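Sulfotransferase (PDB 2ZQ5) probably transfers a sulfo group from the donor PAPS to an acceptor molecule that is not established. Local coordinates at residues A[11-16]-A[35-40]; A[122-125]-A[131-134]. One frame throughout, in Å; residues are numbered along the deposited sequence.

Contact 1: A[11-16]-A[35-40]; sequences ATVDEL and NYREAL
Val13 and Leu40 meet where the first turns of two N-terminal helices, 13-24 and 36-50, pack as an apolar helix-helix contact at the periphery of this sulfotransferase fold. Their CA atoms lie 7.1 Å apart, and the two side chains run past each other in opposite directions. With CG1 of Val13 anti to its backbone N (chi1 177°), that methyl is put on the partner helix and lies 4.0 Å from CD2 of Leu40. The other branch of Leu40 works deeper: its CD1 is 4.0 Å from CD1 of Leu16, a buried side chain that also packs on Leu65 and Leu69 of helix 55-81. One leucine thus divides its two methyls between two residues a helical turn apart, and Leu44, one turn further along helix 36-50, continues the same apolar seam against both Val13 and Leu16.

The outer side is looser and polar. Arg37 leaves its helix beside the contact and returns only with its end, stretched from CG to NE; NH1 comes within 3.9 Å of CG1 of Val13, which lies at the guanidinium edge, near its plane. Tyr36 OH lies over one face of that guanidinium, offset toward the rim, and is itself hydrogen-bonded to His17. No direct hydrogen bond joins the two segments. The first turn of helix 13-24 carries a capping box of Thr12 and Glu15: Thr12 N donates to OE1 of Glu15 at 3.0 Å, while the return bond from Glu15 N to the doubtfully placed Thr12 OG1 is less sure. Asp14 and Arg37 are linked through a single water, which donates to Asp14 OD1 at 2.6 Å and accepts only a weak bond from Arg37 NH1 at 3.4 Å.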
ATOM      1  N   ALA A  11      19.717  -2.261 -11.683  1.00 14.23           N
ATOM      2  CA  ALA A  11      19.826  -1.269 -12.752  1.00 14.54           C
ATOM      3  C   ALA A  11      20.259   0.071 -12.170  1.00 14.97           C
ATOM      4  O   ALA A  11      20.289   0.243 -10.954  1.00 14.67           O
ATOM      5  CB  ALA A  11      18.484  -1.111 -13.467  1.00 16.42           C
ATOM      6  N   THR A  12      20.606   1.014 -13.041  1.00 13.37           N
ATOM      7  CA  THR A  12      21.006   2.344 -12.598  1.00 13.37           C
ATOM      8  C   THR A  12      19.777   3.244 -12.685  1.00 12.58           C
ATOM      9  O   THR A  12      18.777   2.873 -13.300  1.00 13.56           O
ATOM     10  CB  THR A  12      22.103   2.944 -13.496  1.00 14.12           C
ATOM     11  OG1 THR A  12      21.571   3.182 -14.806  1.00 16.16           O
ATOM     12  CG2 THR A  12      23.283   1.993 -13.602  1.00 14.86           C
ATOM     13  N   VAL A  13      19.848   4.416 -12.067  1.00 13.60           N
ATOM     14  CA  VAL A  13      18.731   5.351 -12.101  1.00 12.63           C
ATOM     15  C   VAL A  13      18.425   5.768 -13.539  1.00 13.34           C
ATOM     16  O   VAL A  13      17.260   5.812 -13.940  1.00 12.02           O
ATOM     17  CB  VAL A  13      19.028   6.606 -11.255  1.00 13.10           C
ATOM     18  CG1 VAL A  13      17.881   7.601 -11.371  1.00 14.28           C
ATOM     19  CG2 VAL A  13      19.233   6.209  -9.799  1.00 14.91           C
ATOM     20  N   ASP A  14      19.466   6.063 -14.314  1.00 14.28           N
ATOM     21  CA  ASP A  14      19.272   6.461 -15.708  1.00 14.59           C
ATOM     22  C   ASP A  14      18.642   5.329 -16.512  1.00 13.42           C
ATOM     23  O   ASP A  14      17.731   5.558 -17.310  1.00 13.83           O
ATOM     24  CB  ASP A  14      20.600   6.856 -16.363  1.00 16.84           C
ATOM     25  CG  ASP A  14      21.153   8.161 -15.827  1.00 20.36           C
ATOM     26  OD1 ASP A  14      20.352   9.047 -15.465  1.00 21.10           O
ATOM     27  OD2 ASP A  14      22.394   8.309 -15.782  1.00 24.84           O
ATOM     28  N   GLU A  15      19.128   4.109 -16.305  1.00 12.79           N
ATOM     29  CA  GLU A  15      18.598   2.956 -17.023  1.00 11.50           C
ATOM     30  C   GLU A  15      17.116   2.746 -16.740  1.00 10.92           C
ATOM     31  O   GLU A  15      16.348   2.433 -17.646  1.00 11.48           O
ATOM     32  CB  GLU A  15      19.378   1.688 -16.659  1.00 14.29           C
ATOM     33  CG  GLU A  15      20.828   1.705 -17.118  1.00 16.06           C
ATOM     34  CD  GLU A  15      21.561   0.426 -16.774  1.00 19.35           C
ATOM     35  OE1 GLU A  15      21.215  -0.201 -15.750  1.00 18.31           O
ATOM     36  OE2 GLU A  15      22.493   0.049 -17.516  1.00 20.54           O
ATOM     37  N   LEU A  16      16.712   2.916 -15.485  1.00 11.63           N
ATOM     38  CA  LEU A  16      15.310   2.741 -15.124  1.00 11.21           C
ATOM     39  C   LEU A  16      14.422   3.782 -15.801  1.00 10.41           C
ATOM     40  O   LEU A  16      13.340   3.454 -16.281  1.00  9.65           O
ATOM     41  CB  LEU A  16      15.142   2.801 -13.605  1.00 11.25           C
ATOM     42  CG  LEU A  16      15.668   1.568 -12.861  1.00 11.65           C
ATOM     43  CD1 LEU A  16      15.611   1.809 -11.359  1.00 11.27           C
ATOM     44  CD2 LEU A  16      14.844   0.348 -13.239  1.00 12.68           C
ATOM     45  N   ASN A  35      10.987  14.297  -3.956  1.00  9.79           N
ATOM     46  CA  ASN A  35      12.294  13.712  -3.669  1.00 10.14           C
ATOM     47  C   ASN A  35      12.404  12.246  -4.087  1.00  8.93           C
ATOM     48  O   ASN A  35      13.064  11.452  -3.422  1.00 10.33           O
ATOM     49  CB  ASN A  35      12.588  13.861  -2.171  1.00 11.27           C
ATOM     50  CG  ASN A  35      14.066  13.799  -1.854  1.00 10.84           C
ATOM     51  OD1 ASN A  35      14.888  14.355  -2.581  1.00 13.57           O
ATOM     52  ND2 ASN A  35      14.413  13.141  -0.750  1.00  9.74           N
ATOM     53  N   TYR A  36      11.780  11.895  -5.206  1.00  8.11           N
ATOM     54  CA  TYR A  36      11.805  10.516  -5.674  1.00  7.80           C
ATOM     55  C   TYR A  36      13.172  10.072  -6.189  1.00  8.03           C
ATOM     56  O   TYR A  36      13.518   8.894  -6.099  1.00  8.86           O
ATOM     57  CB  TYR A  36      10.728  10.306  -6.753  1.00  7.85           C
ATOM     58  CG  TYR A  36      11.172  10.581  -8.173  1.00  6.44           C
ATOM     59  CD1 TYR A  36      11.649   9.550  -8.983  1.00  8.19           C
ATOM     60  CD2 TYR A  36      11.117  11.871  -8.706  1.00  7.15           C
ATOM     61  CE1 TYR A  36      12.062   9.796 -10.288  1.00  8.94           C
ATOM     62  CE2 TYR A  36      11.525  12.126 -10.009  1.00  8.32           C
ATOM     63  CZ  TYR A  36      11.997  11.087 -10.793  1.00  8.44           C
ATOM     64  OH  TYR A  36      12.418  11.341 -12.080  1.00 11.02           O
ATOM     65  N   ARG A  37      13.957  11.005  -6.720  1.00  8.87           N
ATOM     66  CA  ARG A  37      15.274  10.648  -7.228  1.00 10.57           C
ATOM     67  C   ARG A  37      16.207  10.179  -6.117  1.00  9.18           C
ATOM     68  O   ARG A  37      16.886   9.162  -6.268  1.00 11.21           O
ATOM     69  CB  ARG A  37      15.896  11.827  -7.979  1.00 13.43           C
ATOM     70  CG  ARG A  37      15.319  12.029  -9.372  1.00 19.05           C
ATOM     71  CD  ARG A  37      15.981  13.198 -10.082  1.00 23.59           C
ATOM     72  NE  ARG A  37      15.646  13.246 -11.504  1.00 29.16           N
ATOM     73  CZ  ARG A  37      16.008  12.322 -12.390  1.00 30.81           C
ATOM     74  NH1 ARG A  37      16.721  11.272 -12.007  1.00 33.03           N
ATOM     75  NH2 ARG A  37      15.662  12.452 -13.664  1.00 33.37           N
ATOM     76  N   GLU A  38      16.243  10.911  -5.007  1.00  9.17           N
ATOM     77  CA  GLU A  38      17.100  10.518  -3.889  1.00  9.51           C
ATOM     78  C   GLU A  38      16.622   9.173  -3.355  1.00  9.24           C
ATOM     79  O   GLU A  38      17.425   8.285  -3.068  1.00  9.72           O
ATOM     80  CB  GLU A  38      17.055  11.543  -2.749  1.00  9.89           C
ATOM     81  CG  GLU A  38      18.125  11.280  -1.680  1.00 12.05           C
ATOM     82  CD  GLU A  38      17.914  12.053  -0.385  1.00 14.28           C
ATOM     83  OE1 GLU A  38      17.232  13.095  -0.403  1.00 15.25           O
ATOM     84  OE2 GLU A  38      18.449  11.619   0.660  1.00 16.96           O
ATOM     85  N   ALA A  39      15.308   9.032  -3.220  1.00  7.58           N
ATOM     86  CA  ALA A  39      14.726   7.796  -2.714  1.00  7.76           C
ATOM     87  C   ALA A  39      15.130   6.609  -3.583  1.00  7.65           C
ATOM     88  O   ALA A  39      15.539   5.570  -3.070  1.00  7.22           O
ATOM     89  CB  ALA A  39      13.204   7.919  -2.660  1.00  6.57           C
ATOM     90  N   LEU A  40      15.023   6.767  -4.900  1.00  7.90           N
ATOM     91  CA  LEU A  40      15.380   5.691  -5.815  1.00  7.72           C
ATOM     92  C   LEU A  40      16.858   5.322  -5.683  1.00  8.29           C
ATOM     93  O   LEU A  40      17.209   4.144  -5.681  1.00  8.90           O
ATOM     94  CB  LEU A  40      15.062   6.102  -7.259  1.00  8.18           C
ATOM     95  CG  LEU A  40      15.346   5.059  -8.346  1.00  8.35           C
ATOM     96  CD1 LEU A  40      14.640   3.744  -8.022  1.00  8.88           C
ATOM     97  CD2 LEU A  40      14.879   5.605  -9.687  1.00 10.81           C
TER
HETATM   98  O   HOH W   1      17.925   9.491 -14.595  1.00 25.80           O

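Contact 2: A[122-125]-A[131-134]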
ATOM      1  N   MET A 122      -7.810  -1.497  -8.459  1.00  7.86           N
ATOM      2  CA  MET A 122      -6.535  -2.003  -8.933  1.00  8.12           C
ATOM      3  C   MET A 122      -6.101  -1.463 -10.298  1.00  9.27           C
ATOM      4  O   MET A 122      -4.999  -0.932 -10.435  1.00  8.74           O
ATOM      5  CB  MET A 122      -6.591  -3.536  -8.962  1.00 14.11           C
ATOM      6  CG  MET A 122      -5.251  -4.248  -9.070  1.00 21.71           C
ATOM      7  SD  MET A 122      -4.349  -3.938 -10.590  1.00 33.68           S
ATOM      8  CE  MET A 122      -5.430  -4.577 -11.773  1.00 29.20           C
ATOM      9  N   TRP A 123      -6.957  -1.578 -11.308  1.00  8.40           N
ATOM     10  CA  TRP A 123      -6.561  -1.128 -12.632  1.00  8.82           C
ATOM     11  C   TRP A 123      -6.278   0.362 -12.737  1.00  8.36           C
ATOM     12  O   TRP A 123      -5.499   0.790 -13.587  1.00  9.58           O
ATOM     13  CB  TRP A 123      -7.588  -1.558 -13.695  1.00  8.98           C
ATOM     14  CG  TRP A 123      -8.897  -0.809 -13.739  1.00  9.11           C
ATOM     15  CD1 TRP A 123      -9.926  -0.880 -12.841  1.00  8.77           C
ATOM     16  CD2 TRP A 123      -9.339   0.063 -14.786  1.00  9.39           C
ATOM     17  NE1 TRP A 123     -10.985  -0.113 -13.269  1.00  8.81           N
ATOM     18  CE2 TRP A 123     -10.650   0.477 -14.462  1.00  9.50           C
ATOM     19  CE3 TRP A 123      -8.755   0.530 -15.972  1.00 11.71           C
ATOM     20  CZ2 TRP A 123     -11.390   1.339 -15.283  1.00 10.24           C
ATOM     21  CZ3 TRP A 123      -9.489   1.386 -16.789  1.00 10.84           C
ATOM     22  CH2 TRP A 123     -10.793   1.780 -16.439  1.00 11.12           C
ATOM     23  N   LEU A 124      -6.893   1.148 -11.862  1.00  8.79           N
ATOM     24  CA  LEU A 124      -6.679   2.588 -11.879  1.00  8.67           C
ATOM     25  C   LEU A 124      -5.381   2.929 -11.151  1.00  9.76           C
ATOM     26  O   LEU A 124      -4.742   3.935 -11.449  1.00  9.81           O
ATOM     27  CB  LEU A 124      -7.871   3.298 -11.240  1.00  9.19           C
ATOM     28  CG  LEU A 124      -9.182   3.047 -11.994  1.00  9.76           C
ATOM     29  CD1 LEU A 124     -10.347   3.602 -11.190  1.00 11.79           C
ATOM     30  CD2 LEU A 124      -9.123   3.680 -13.382  1.00 10.02           C
ATOM     31  N   ALA A 125      -4.992   2.086 -10.199  1.00  8.89           N
ATOM     32  CA  ALA A 125      -3.747   2.299  -9.470  1.00 11.65           C
ATOM     33  C   ALA A 125      -2.603   1.917 -10.408  1.00 13.66           C
ATOM     34  O   ALA A 125      -1.523   2.507 -10.366  1.00 15.21           O
ATOM     35  CB  ALA A 125      -3.715   1.435  -8.217  1.00 12.06           C
ATOM     36  N   ARG A 131     -11.742   7.651 -13.169  1.00  8.51           N
ATOM     37  CA  ARG A 131     -12.524   6.418 -13.144  1.00  8.54           C
ATOM     38  C   ARG A 131     -13.750   6.506 -14.048  1.00  9.00           C
ATOM     39  O   ARG A 131     -14.637   7.327 -13.826  1.00  9.36           O
ATOM     40  CB  ARG A 131     -12.971   6.117 -11.714  1.00  7.79           C
ATOM     41  CG  ARG A 131     -13.703   4.796 -11.557  1.00  7.92           C
ATOM     42  CD  ARG A 131     -14.265   4.616 -10.156  1.00  8.09           C
ATOM     43  NE  ARG A 131     -13.246   4.624  -9.107  1.00  8.41           N
ATOM     44  CZ  ARG A 131     -13.020   5.645  -8.287  1.00  7.64           C
ATOM     45  NH1 ARG A 131     -13.734   6.760  -8.388  1.00  9.00           N
ATOM     46  NH2 ARG A 131     -12.092   5.544  -7.343  1.00  9.32           N
ATOM     47  N   PRO A 132     -13.812   5.661 -15.089  1.00  8.57           N
ATOM     48  CA  PRO A 132     -14.968   5.688 -15.993  1.00  9.84           C
ATOM     49  C   PRO A 132     -16.175   5.067 -15.298  1.00  9.65           C
ATOM     50  O   PRO A 132     -16.027   4.374 -14.289  1.00  8.90           O
ATOM     51  CB  PRO A 132     -14.512   4.827 -17.175  1.00 10.86           C
ATOM     52  CG  PRO A 132     -13.009   4.840 -17.088  1.00 11.15           C
ATOM     53  CD  PRO A 132     -12.760   4.772 -15.610  1.00  8.92           C
ATOM     54  N   PRO A 133     -17.386   5.312 -15.820  1.00 10.39           N
ATOM     55  CA  PRO A 133     -18.570   4.725 -15.190  1.00 10.76           C
ATOM     56  C   PRO A 133     -18.390   3.208 -15.142  1.00  8.67           C
ATOM     57  O   PRO A 133     -17.940   2.597 -16.115  1.00  9.71           O
ATOM     58  CB  PRO A 133     -19.697   5.161 -16.118  1.00 10.93           C
ATOM     59  CG  PRO A 133     -19.227   6.500 -16.590  1.00 13.32           C
ATOM     60  CD  PRO A 133     -17.770   6.235 -16.903  1.00 11.93           C
ATOM     61  N   ARG A 134     -18.746   2.609 -14.011  1.00 11.01           N
ATOM     62  CA  ARG A 134     -18.591   1.175 -13.799  1.00 10.75           C
ATOM     63  C   ARG A 134     -19.094   0.272 -14.918  1.00 10.99           C
ATOM     64  O   ARG A 134     -18.420  -0.687 -15.296  1.00 10.98           O
ATOM     65  CB  ARG A 134     -19.271   0.767 -12.489  1.00 11.37           C
ATOM     66  CG  ARG A 134     -19.023  -0.682 -12.100  1.00 13.66           C
ATOM     67  CD  ARG A 134     -17.553  -0.913 -11.782  1.00 15.91           C
ATOM     68  NE  ARG A 134     -17.262  -2.306 -11.453  1.00 20.86           N
ATOM     69  CZ  ARG A 134     -17.226  -3.294 -12.341  1.00 23.01           C
ATOM     70  NH1 ARG A 134     -17.460  -3.049 -13.624  1.00 24.41           N
ATOM     71  NH2 ARG A 134     -16.957  -4.532 -11.945  1.00 25.63           N
TER
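Leu124 and Arg131 bring the backbones nearest, their CA atoms 7.1 Å apart, where the short helix 122-126 faces the irregular chain that follows it. The closest side-chain approach is at the same pair: CD1 of Leu124 lies 3.6 Å from CG of Arg131 and 3.7 Å from its NE, the two side chains crossing at about a right angle. Arg131 runs out with CG anti to its backbone N and then bends at chi3 (-60°), a turn that wraps its aliphatic part round this one methyl. The other methyl of Leu124, CD2, sits over the centre of the neighbouring Trp123 ring, 3.6 Å above its plane, and also comes within 4.4 Å of Pro132 CD, a looser contact. Pro132 reaches the far end of the indole, its CD 3.7 Å from both CZ2 and CH2 of Trp123. Trp137 and Tyr143 also meet the indole edge-to-face, and Ile219 of helix 206-219 touches both Leu124 and Arg131. The terminal nitrogens of Arg131 turn to polar partners: NH1 forms a salt bridge to Asp223 and a hydrogen bond to Gln118, and NH2 binds the carbonyl of Gly119. Arg131 therefore plays two parts, a hydrocarbon stem that packs like an apolar residue and a buried charge that is probably neutralised by Asp223.

How the contacts relate
From the N terminus, contact 1 comes first: segment 35-40 returns to 11-16 after 18 intervening residues, closing a helix-loop-helix excursion and pairing helices 13-24 and 36-50 against helix 55-81. The chain then enters the parallel sheet through strand 94-97, passes helix 104-111 and reaches the outermost strand 117-119. Just beyond it, contact 2 closes a much shorter loop, with five residues between its segments, and ties helix 122-126 to the loop leading to helix 141-156. The two contacts lie in series, neither nested nor crossed. Contact 1 and contact 2 have centres 28 Å apart and nearest atoms about 15 Å apart, without touching; one lies among the N-terminal helices, the other at the sheet edge.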